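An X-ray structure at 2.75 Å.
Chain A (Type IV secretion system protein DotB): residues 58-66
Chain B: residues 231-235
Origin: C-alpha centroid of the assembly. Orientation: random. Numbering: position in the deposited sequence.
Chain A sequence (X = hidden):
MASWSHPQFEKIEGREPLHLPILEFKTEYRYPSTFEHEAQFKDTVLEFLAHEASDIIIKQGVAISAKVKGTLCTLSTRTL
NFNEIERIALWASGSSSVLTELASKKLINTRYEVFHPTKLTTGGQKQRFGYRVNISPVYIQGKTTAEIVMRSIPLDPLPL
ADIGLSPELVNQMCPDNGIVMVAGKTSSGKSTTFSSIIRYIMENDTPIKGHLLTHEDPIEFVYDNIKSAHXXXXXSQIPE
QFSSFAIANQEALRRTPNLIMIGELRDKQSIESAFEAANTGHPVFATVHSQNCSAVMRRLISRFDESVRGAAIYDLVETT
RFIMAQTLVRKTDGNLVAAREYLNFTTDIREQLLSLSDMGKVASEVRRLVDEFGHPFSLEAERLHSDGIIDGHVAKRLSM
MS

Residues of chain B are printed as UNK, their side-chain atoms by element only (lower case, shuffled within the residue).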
# COMPACT_ATOMS: atom_id res chain seq x y z
N ILE A 58 -36.70 13.66 -19.11
CA ILE A 58 -36.58 14.91 -19.87
C ILE A 58 -35.20 14.94 -20.49
O ILE A 58 -34.20 14.99 -19.78
CB ILE A 58 -36.81 16.14 -18.98
CG1 ILE A 58 -38.10 16.01 -18.17
CG2 ILE A 58 -36.81 17.40 -19.80
CD1 ILE A 58 -38.04 15.07 -16.99
N LYS A 59 -35.15 14.87 -21.82
CA LYS A 59 -33.90 15.02 -22.56
C LYS A 59 -34.15 15.90 -23.77
O LYS A 59 -35.22 15.88 -24.36
CB LYS A 59 -33.35 13.67 -23.00
CG LYS A 59 -31.92 13.72 -23.49
CD LYS A 59 -31.51 12.36 -24.09
CE LYS A 59 -31.92 12.25 -25.55
NZ LYS A 59 -30.81 11.58 -26.34
N GLN A 60 -33.13 16.68 -24.13
CA GLN A 60 -33.14 17.44 -25.37
C GLN A 60 -33.43 16.52 -26.59
O GLN A 60 -33.10 15.32 -26.54
CB GLN A 60 -31.82 18.14 -25.58
CG GLN A 60 -31.89 19.31 -26.54
CD GLN A 60 -31.91 18.89 -28.03
OE1 GLN A 60 -31.69 17.73 -28.39
NE2 GLN A 60 -32.21 19.83 -28.87
N GLY A 61 -34.11 17.05 -27.56
CA GLY A 61 -34.33 16.35 -28.80
C GLY A 61 -35.43 15.33 -28.78
O GLY A 61 -35.79 14.81 -29.85
N VAL A 62 -36.01 15.03 -27.62
CA VAL A 62 -37.24 14.26 -27.53
C VAL A 62 -38.21 15.00 -26.60
O VAL A 62 -37.80 15.75 -25.72
CB VAL A 62 -37.00 12.82 -27.02
CG1 VAL A 62 -36.73 12.81 -25.54
CG2 VAL A 62 -38.17 11.94 -27.35
N ALA A 63 -39.50 14.77 -26.81
CA ALA A 63 -40.51 15.27 -25.89
C ALA A 63 -40.38 14.60 -24.52
O ALA A 63 -39.88 13.51 -24.41
CB ALA A 63 -41.90 15.05 -26.46
N ILE A 64 -40.84 15.30 -23.49
CA ILE A 64 -40.89 14.75 -22.16
C ILE A 64 -41.55 13.37 -22.20
O ILE A 64 -42.68 13.25 -22.59
CB ILE A 64 -41.57 15.69 -21.16
CG1 ILE A 64 -40.71 16.90 -20.89
CG2 ILE A 64 -41.91 14.99 -19.87
CD1 ILE A 64 -41.29 17.83 -19.83
N SER A 65 -40.82 12.35 -21.75
CA SER A 65 -41.26 10.98 -21.82
C SER A 65 -41.32 10.38 -20.43
O SER A 65 -40.61 10.81 -19.52
CB SER A 65 -40.29 10.14 -22.68
OG SER A 65 -40.09 10.71 -23.95
N ALA A 66 -42.21 9.40 -20.28
CA ALA A 66 -42.38 8.72 -18.99
C ALA A 66 -42.56 7.23 -19.26
O ALA A 66 -43.11 6.82 -20.28
CB ALA A 66 -43.57 9.26 -18.22
N UNK B 231 -37.93 3.71 -28.13
CA UNK B 231 -36.69 3.78 -27.33
C UNK B 231 -36.11 5.17 -27.43
O UNK B 231 -36.24 5.83 -28.43
o UNK B 231 -35.29 2.90 -29.07
c UNK B 231 -35.67 2.73 -27.74
N UNK B 232 -35.45 5.63 -26.37
CA UNK B 232 -34.62 6.81 -26.37
C UNK B 232 -33.21 6.43 -25.91
O UNK B 232 -33.02 5.56 -25.06
c UNK B 232 -34.22 9.03 -25.17
c UNK B 232 -36.51 8.42 -26.06
c UNK B 232 -37.45 9.07 -25.05
c UNK B 232 -35.22 7.88 -25.44
N UNK B 233 -32.22 7.12 -26.44
CA UNK B 233 -30.82 6.82 -26.22
C UNK B 233 -30.14 8.07 -25.67
O UNK B 233 -30.37 9.16 -26.16
c UNK B 233 -30.22 7.43 -28.61
c UNK B 233 -28.42 4.62 -26.78
c UNK B 233 -28.64 6.03 -27.27
c UNK B 233 -30.10 6.35 -27.52
N UNK B 234 -29.32 7.89 -24.65
CA UNK B 234 -28.51 8.93 -24.05
C UNK B 234 -27.06 8.49 -24.01
O UNK B 234 -26.75 7.43 -23.48
c UNK B 234 -29.00 9.24 -22.65
N UNK B 235 -26.17 9.28 -24.58
CA UNK B 235 -24.75 9.02 -24.62
C UNK B 235 -24.01 9.94 -23.67
O UNK B 235 -24.28 11.13 -23.63
c UNK B 235 -24.20 9.20 -26.04
o UNK B 235 -24.56 9.69 -29.08
c UNK B 235 -24.94 8.40 -27.10
c UNK B 235 -24.38 8.61 -28.49
n UNK B 235 -23.69 7.59 -29.02

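Position 231 carries two side-chain atoms, one carbon followed by one oxygen, and both are out of reach of chain A's stretch. A single hydroxyl on CB defines serine, and B:Ser231 it is. Its hydroxyl is hydrogen-bonded elsewhere in the structure, so it plays no part in this contact.

Position 232 has four carbons, forked at the first, with one arm two carbons long. The CA-to-CB bond points toward chain A, and the side-chain carbons meet the methyls of A:Val62, the hydroxyl of A:Ser65 and the aliphatic part of A:Lys59. A fork at CB with one longer arm is isoleucine, since leucine would branch one carbon later. In B:Ile232 the two arms divide the work: CD1 lies 3.7 Å from A:Val62 CG2 and 3.3 Å from A:Ser65 OG, while CG2 lies 4.0 Å from A:Lys59 CE. The serine hydroxyl can sit against a methyl because its polar need is met within its own chain, by a 2.8 Å hydrogen bond from A:Ser65 OG to A:Ala63 O.

Position 233 again shows four carbons with the same fork at the first and one two-carbon arm. Its CA-to-CB bond points away from chain A, as alternation along a strand predicts, and the side chain makes no close contact there. The fork makes it isoleucine too. What B:Ile233 offers the partner is backbone: A:Lys59 NZ donates a very short hydrogen bond, 2.5 Å, to B:Ile233 O.

Position 234 has one side-chain carbon and nothing beyond it. The CA-to-CB bond points sideways, and CB lies 4.3 Å from A:Lys59 CD, so the lysine chain passes beside a small methyl on its way to the carbonyl. A lone methyl is alanine, B:Ala234.

Position 235 holds three carbons, the third bearing one oxygen and one nitrogen, and this side chain makes no contact with chain A's stretch. A terminal amide separated from CA by two methylenes is glutamine. The NE2 of B:Gln235 is hydrogen-bonded elsewhere.

The contact is small, 224 Å² over both sides, and rests on two ideas. One isoleucine touches three residues of chain A, with B:Ala234 adding a methyl beside the lysine, and one lysine reaches across to a main-chain carbonyl, a polar link that asks nothing of the acceptor's side chain. A type II turn from A:Lys59 to A:Val62 joins the pieces, with A:Gly61 adopting the positive phi that glycine favours; both turn ends direct their CA-to-CB bonds toward chain B.

Chain B (231-235) SIIAQ
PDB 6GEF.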